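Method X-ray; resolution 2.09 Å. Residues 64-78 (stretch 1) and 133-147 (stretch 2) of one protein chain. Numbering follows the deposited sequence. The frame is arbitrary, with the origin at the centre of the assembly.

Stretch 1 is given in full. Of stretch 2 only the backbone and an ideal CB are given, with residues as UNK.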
# COMPACT_ATOMS: atom_id res chain seq x y z
N LYS A 64 2.75 13.16 11.00
CA LYS A 64 3.91 12.58 10.32
C LYS A 64 3.45 11.59 9.30
O LYS A 64 3.88 11.65 8.16
CB LYS A 64 4.83 11.89 11.32
CG LYS A 64 5.47 12.90 12.24
CD LYS A 64 6.58 12.31 13.07
CE LYS A 64 6.94 13.26 14.16
NZ LYS A 64 8.04 12.65 14.90
N LEU A 65 2.52 10.72 9.70
CA LEU A 65 2.01 9.70 8.78
C LEU A 65 1.25 10.28 7.59
O LEU A 65 1.42 9.80 6.48
CB LEU A 65 1.11 8.72 9.50
CG LEU A 65 1.93 7.69 10.24
CD1 LEU A 65 1.03 6.95 11.21
CD2 LEU A 65 2.52 6.69 9.22
N ALA A 66 0.46 11.33 7.80
CA ALA A 66 -0.22 11.95 6.68
C ALA A 66 0.78 12.48 5.68
O ALA A 66 0.54 12.41 4.48
CB ALA A 66 -1.09 13.06 7.14
N LYS A 67 1.90 12.98 6.13
CA LYS A 67 2.91 13.52 5.21
C LYS A 67 3.74 12.41 4.54
O LYS A 67 4.15 12.54 3.37
CB LYS A 67 3.87 14.49 5.91
CG LYS A 67 3.22 15.76 6.41
CD LYS A 67 4.24 16.81 6.74
CE LYS A 67 3.57 18.18 7.07
NZ LYS A 67 4.62 19.14 7.42
N ILE A 68 4.03 11.35 5.29
CA ILE A 68 4.79 10.22 4.74
C ILE A 68 3.97 9.50 3.66
O ILE A 68 4.49 9.15 2.57
CB ILE A 68 5.22 9.31 5.86
CG1 ILE A 68 6.27 10.07 6.70
CG2 ILE A 68 5.82 8.03 5.33
CD1 ILE A 68 6.74 9.33 7.96
N VAL A 69 2.70 9.26 3.96
CA VAL A 69 1.78 8.58 3.02
C VAL A 69 1.63 9.36 1.71
O VAL A 69 1.62 8.78 0.61
CB VAL A 69 0.44 8.36 3.70
CG1 VAL A 69 -0.61 7.88 2.74
CG2 VAL A 69 0.59 7.31 4.80
N LYS A 70 1.56 10.69 1.80
CA LYS A 70 1.41 11.51 0.63
C LYS A 70 2.68 11.52 -0.16
O LYS A 70 2.67 11.36 -1.38
CB LYS A 70 1.03 12.93 1.02
CG LYS A 70 0.92 13.91 -0.16
CD LYS A 70 0.36 15.26 0.31
CE LYS A 70 0.98 16.44 -0.47
NZ LYS A 70 0.57 16.39 -1.91
N HIS A 71 3.80 11.65 0.53
CA HIS A 71 5.13 11.68 -0.14
C HIS A 71 5.51 10.38 -0.86
O HIS A 71 6.08 10.42 -1.96
CB HIS A 71 6.23 12.00 0.86
CG HIS A 71 7.54 12.27 0.21
ND1 HIS A 71 7.78 13.42 -0.53
CD2 HIS A 71 8.68 11.54 0.16
CE1 HIS A 71 9.02 13.40 -0.97
NE2 HIS A 71 9.59 12.27 -0.58
N CYS A 72 5.17 9.25 -0.24
CA CYS A 72 5.64 7.93 -0.70
C CYS A 72 4.68 7.14 -1.60
O CYS A 72 5.10 6.18 -2.28
CB CYS A 72 6.00 7.10 0.50
SG CYS A 72 7.35 7.80 1.44
N TRP A 73 3.43 7.53 -1.61
CA TRP A 73 2.42 6.92 -2.49
C TRP A 73 1.79 7.99 -3.39
O TRP A 73 2.05 7.99 -4.61
CB TRP A 73 1.41 6.05 -1.72
CG TRP A 73 0.08 6.03 -2.34
CD1 TRP A 73 -0.24 5.73 -3.63
CD2 TRP A 73 -1.12 6.39 -1.70
NE1 TRP A 73 -1.59 5.94 -3.84
CE2 TRP A 73 -2.15 6.32 -2.64
CE3 TRP A 73 -1.45 6.73 -0.39
CZ2 TRP A 73 -3.49 6.57 -2.30
CZ3 TRP A 73 -2.79 7.05 -0.08
CH2 TRP A 73 -3.77 6.96 -1.04
N LEU A 74 1.06 8.95 -2.81
CA LEU A 74 0.26 9.85 -3.62
C LEU A 74 1.11 10.68 -4.57
O LEU A 74 0.84 10.69 -5.74
CB LEU A 74 -0.56 10.77 -2.75
CG LEU A 74 -1.77 10.16 -2.06
CD1 LEU A 74 -2.26 11.10 -0.97
CD2 LEU A 74 -2.89 9.90 -3.02
N GLU A 75 2.21 11.24 -4.08
CA GLU A 75 3.12 11.98 -4.92
C GLU A 75 3.93 11.13 -5.89
O GLU A 75 4.37 11.64 -6.92
CB GLU A 75 4.04 12.88 -4.12
CG GLU A 75 3.33 14.14 -3.60
CD GLU A 75 4.30 15.03 -2.81
OE1 GLU A 75 5.48 15.18 -3.20
OE2 GLU A 75 3.91 15.53 -1.78
N ALA A 76 4.09 9.84 -5.58
CA ALA A 76 4.84 8.96 -6.46
C ALA A 76 4.02 8.61 -7.69
O ALA A 76 4.47 8.64 -8.85
CB ALA A 76 5.26 7.68 -5.70
N TYR A 77 2.80 8.26 -7.43
CA TYR A 77 1.82 8.01 -8.46
C TYR A 77 1.64 9.27 -9.31
O TYR A 77 1.60 9.16 -10.53
CB TYR A 77 0.51 7.56 -7.84
CG TYR A 77 0.42 6.09 -7.41
CD1 TYR A 77 1.55 5.36 -7.04
CD2 TYR A 77 -0.83 5.44 -7.34
CE1 TYR A 77 1.44 3.98 -6.64
CE2 TYR A 77 -0.96 4.14 -6.93
CZ TYR A 77 0.18 3.40 -6.59
OH TYR A 77 0.00 2.12 -6.23
N ASP A 78 1.57 10.45 -8.68
CA ASP A 78 1.43 11.68 -9.44
C ASP A 78 2.64 11.87 -10.34
O ASP A 78 2.48 12.14 -11.50
CB ASP A 78 1.36 12.94 -8.56
CG ASP A 78 0.05 13.10 -7.83
OD1 ASP A 78 -0.96 12.46 -8.21
OD2 ASP A 78 0.03 13.92 -6.87
N UNK A 133 9.91 -1.81 7.36
CA UNK A 133 8.78 -1.91 8.30
C UNK A 133 7.54 -1.16 7.82
O UNK A 133 6.42 -1.67 7.96
CB UNK A 133 9.19 -1.37 9.67
N UNK A 134 7.74 0.03 7.24
CA UNK A 134 6.63 0.81 6.64
C UNK A 134 5.97 0.06 5.49
O UNK A 134 4.75 0.07 5.31
CB UNK A 134 7.14 2.16 6.14
N UNK A 135 6.77 -0.60 4.70
CA UNK A 135 6.21 -1.45 3.62
C UNK A 135 5.49 -2.66 4.21
O UNK A 135 4.37 -3.01 3.81
CB UNK A 135 7.31 -1.92 2.67
N UNK A 136 6.10 -3.28 5.19
CA UNK A 136 5.46 -4.46 5.77
C UNK A 136 4.09 -4.07 6.42
O UNK A 136 3.13 -4.73 6.19
CB UNK A 136 6.39 -5.10 6.80
N UNK A 137 4.03 -2.99 7.18
CA UNK A 137 2.86 -2.68 7.92
C UNK A 137 1.75 -2.06 7.08
O UNK A 137 0.59 -2.24 7.39
CB UNK A 137 3.23 -1.74 9.07
N UNK A 138 2.13 -1.28 6.06
CA UNK A 138 1.24 -0.38 5.40
C UNK A 138 1.32 -0.34 3.90
O UNK A 138 0.29 -0.54 3.28
CB UNK A 138 1.48 1.03 5.94
N UNK A 139 2.49 -0.07 3.30
CA UNK A 139 2.46 0.30 1.89
C UNK A 139 2.24 -0.88 0.97
O UNK A 139 1.59 -0.74 -0.05
CB UNK A 139 3.76 1.00 1.51
N UNK A 140 2.79 -2.05 1.31
CA UNK A 140 2.57 -3.24 0.47
C UNK A 140 1.07 -3.50 0.25
O UNK A 140 0.59 -3.64 -0.89
CB UNK A 140 3.22 -4.47 1.11
N UNK A 141 0.34 -3.64 1.33
CA UNK A 141 -1.12 -3.86 1.22
C UNK A 141 -1.84 -2.73 0.49
O UNK A 141 -2.77 -2.97 -0.30
CB UNK A 141 -1.73 -4.02 2.61
N UNK A 142 -1.43 -1.51 0.73
CA UNK A 142 -2.03 -0.39 0.02
C UNK A 142 -1.87 -0.49 -1.50
O UNK A 142 -2.86 -0.41 -2.21
CB UNK A 142 -1.41 0.92 0.52
N UNK A 143 -0.63 -0.63 -1.98
CA UNK A 143 -0.41 -0.78 -3.41
C UNK A 143 -1.16 -1.97 -3.97
O UNK A 143 -1.61 -1.96 -5.11
CB UNK A 143 1.08 -0.92 -3.71
N UNK A 144 -1.32 -3.00 -3.17
CA UNK A 144 -2.06 -4.18 -3.64
C UNK A 144 -3.52 -3.74 -3.92
O UNK A 144 -4.05 -4.02 -4.96
CB UNK A 144 -2.01 -5.31 -2.61
N UNK A 145 -4.14 -3.06 -2.98
CA UNK A 145 -5.55 -2.62 -3.11
C UNK A 145 -5.74 -1.59 -4.20
O UNK A 145 -6.75 -1.64 -4.91
CB UNK A 145 -6.05 -2.04 -1.79
N UNK A 146 -4.77 -0.69 -4.36
CA UNK A 146 -4.87 0.27 -5.45
C UNK A 146 -4.81 -0.44 -6.80
O UNK A 146 -5.61 -0.14 -7.68
CB UNK A 146 -3.76 1.31 -5.35
N UNK A 147 -3.95 -1.43 -6.92
CA UNK A 147 -3.87 -2.18 -8.11
C UNK A 147 -5.16 -2.88 -8.42
O UNK A 147 -5.61 -2.90 -9.56
CB UNK A 147 -2.72 -3.19 -8.02

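Two helices run side by side in the same general direction, their axes 33° apart and 11.4 Å from each other at closest approach. That is a wide gap, so positions facing stretch 1 need long or ring-bearing side chains to bridge it.

Position 133 lies out of reach of stretch 1, and a polar residue is a reasonable guess. It is Arg133, whose side chain pairs with position 136, one helical turn on.

Position 134 points its CA-to-CB bond toward stretch 1, yet nothing there lies within 5.5 Å of the ideal CB. Ahead are the methyls of Leu65 and Ile68, so a long, flexible apolar chain would suit; leucine might also serve, less completely. The deposited residue is Met134, as selenomethionine. With all three chi angles m, it brings CE to 3.8 Å from Leu65 CD2 and 3.9 Å from Ile68 CG2.

Positions 135, 136 and 137 are out of reach, and stretch 1 sets no rule for them. They hold Asn135, Glu136, whose OE1 lies 2.7 Å from Arg133 NH2 in a salt bridge, and Tyr137.

Position 138 points toward stretch 1, with phi/psi of -137/-56 inside the wider pi-type turn at 135-139. Leu65 offers only an apolar end, so a large apolar or aromatic residue would fit. Tyr138 takes it, its CE2 4.4 Å from Leu65 CD2, a light touch; its hydroxyl is bonded elsewhere in the structure.

Position 139 also points toward stretch 1, its CA 7.9 Å from the CA of Trp73. Ile68, Val69 and Cys72 line an apolar hollow beyond the reach of a short side chain; a flat ring or long apolar chain is called for. Phe139 turns the edge of its ring to Ile68 and Val69, CZ 4.2 Å from Ile68 CG2 and CE1 4.2 Å from Val69 CA; CZ also lies 3.9 Å from Cys72 CB.

Positions 140 and 141, out of reach, are Lys140 and Val141.

Position 142 points toward Val69 and the six-membered ring of Trp73, again across a gap that favours a long apolar chain. Met142, also selenomethionine, sets CE 3.7 Å from Trp73 CZ3 and 4.1 Å from Val69 CG1.

Position 143 points sideways, but its ideal CB is 4.1 Å from Tyr77 OH. A polar side chain able to turn toward that hydroxyl would suit: histidine, asparagine or glutamine. His143 places ND1 2.7 Å from Tyr77 OH in a nearly straight hydrogen bond. Its NE2 reaches a water, 2.8 Å away, that donates to Cys72 O; a second water links Tyr77 OH to His143 O.

Position 144 points away and is His144; position 145, out of reach, is Glu145.

Position 146 points toward stretch 1, its ideal CB 3.9 Å from Tyr77 OH and 5.3 Å from Trp73 NE1. The indole face invites another ring, though leucine or methionine could cover it. Phe146 makes an offset stack on the five-membered ring, centroids 4.4 Å apart, with CE2 a tight 3.1 Å from Trp73 CE2.

Position 147 points sideways without contact; Ala147 suffices.

Stretch 2, residues 133-147: RMNEYYFKVMHHEFA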
# COMPACT_ATOMS: atom_id res chain seq x y z
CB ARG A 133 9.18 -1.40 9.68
CG ARG A 133 10.34 -2.12 10.38
CD ARG A 133 9.94 -3.43 10.98
NE ARG A 133 9.72 -4.36 9.90
CZ ARG A 133 10.64 -5.18 9.38
NH1 ARG A 133 11.87 -5.24 9.87
NH2 ARG A 133 10.31 -5.96 8.37
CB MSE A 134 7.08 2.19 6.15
CG MSE A 134 7.65 3.02 7.27
SE MSE A 134 6.31 3.46 8.64
CE MSE A 134 5.42 4.87 7.65
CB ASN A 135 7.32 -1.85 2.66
CG ASN A 135 7.71 -0.72 1.76
OD1 ASN A 135 6.90 0.18 1.51
ND2 ASN A 135 8.93 -0.78 1.18
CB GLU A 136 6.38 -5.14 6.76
CG GLU A 136 5.81 -6.37 7.40
CD GLU A 136 6.60 -6.81 8.69
OE1 GLU A 136 7.73 -6.33 8.96
OE2 GLU A 136 6.07 -7.65 9.42
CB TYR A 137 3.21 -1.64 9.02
CG TYR A 137 4.19 -2.08 10.08
CD1 TYR A 137 4.26 -3.41 10.48
CD2 TYR A 137 5.05 -1.16 10.69
CE1 TYR A 137 5.19 -3.82 11.47
CE2 TYR A 137 5.98 -1.57 11.67
CZ TYR A 137 6.02 -2.89 12.06
OH TYR A 137 6.93 -3.31 13.01
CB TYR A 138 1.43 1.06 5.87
CG TYR A 138 1.37 1.31 7.35
CD1 TYR A 138 0.31 0.83 8.13
CD2 TYR A 138 2.35 2.04 7.95
CE1 TYR A 138 0.25 1.08 9.51
CE2 TYR A 138 2.30 2.34 9.32
CZ TYR A 138 1.25 1.84 10.11
OH TYR A 138 1.22 2.16 11.46
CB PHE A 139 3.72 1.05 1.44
CG PHE A 139 3.83 2.41 1.99
CD1 PHE A 139 2.85 3.35 1.74
CD2 PHE A 139 4.91 2.78 2.72
CE1 PHE A 139 2.93 4.62 2.31
CE2 PHE A 139 5.02 4.04 3.24
CZ PHE A 139 4.02 4.95 3.06
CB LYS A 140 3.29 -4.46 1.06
CG LYS A 140 2.74 -5.83 0.67
CD LYS A 140 3.17 -6.13 -0.72
CE LYS A 140 2.44 -7.37 -1.30
NZ LYS A 140 2.28 -8.49 -0.35
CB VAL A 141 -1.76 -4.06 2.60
CG1 VAL A 141 -3.21 -4.19 2.46
CG2 VAL A 141 -1.20 -5.36 3.20
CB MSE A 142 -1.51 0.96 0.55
CG MSE A 142 -2.05 1.25 1.96
SE MSE A 142 -1.06 2.70 2.84
CE MSE A 142 -2.21 4.14 2.19
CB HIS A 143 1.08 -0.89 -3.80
CG HIS A 143 1.85 0.35 -3.48
ND1 HIS A 143 1.60 1.55 -4.12
CD2 HIS A 143 2.80 0.59 -2.55
CE1 HIS A 143 2.40 2.48 -3.61
NE2 HIS A 143 3.12 1.94 -2.64
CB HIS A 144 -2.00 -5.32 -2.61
CG HIS A 144 -2.94 -6.46 -2.90
ND1 HIS A 144 -2.52 -7.76 -3.03
CD2 HIS A 144 -4.29 -6.49 -3.04
CE1 HIS A 144 -3.57 -8.54 -3.26
NE2 HIS A 144 -4.66 -7.79 -3.23
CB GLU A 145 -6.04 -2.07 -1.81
CG GLU A 145 -6.11 -3.14 -0.69
CD GLU A 145 -7.21 -4.16 -0.95
OE1 GLU A 145 -8.32 -3.75 -1.40
OE2 GLU A 145 -6.97 -5.37 -0.74
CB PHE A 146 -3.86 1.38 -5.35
CG PHE A 146 -3.83 2.05 -4.01
CD1 PHE A 146 -4.94 2.07 -3.18
CD2 PHE A 146 -2.67 2.65 -3.55
CE1 PHE A 146 -4.87 2.68 -1.92
CE2 PHE A 146 -2.62 3.27 -2.32
CZ PHE A 146 -3.71 3.28 -1.51
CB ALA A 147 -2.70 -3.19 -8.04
O HOH W 1 4.90 3.62 -1.26
O HOH W 2 -0.28 -0.61 -7.12
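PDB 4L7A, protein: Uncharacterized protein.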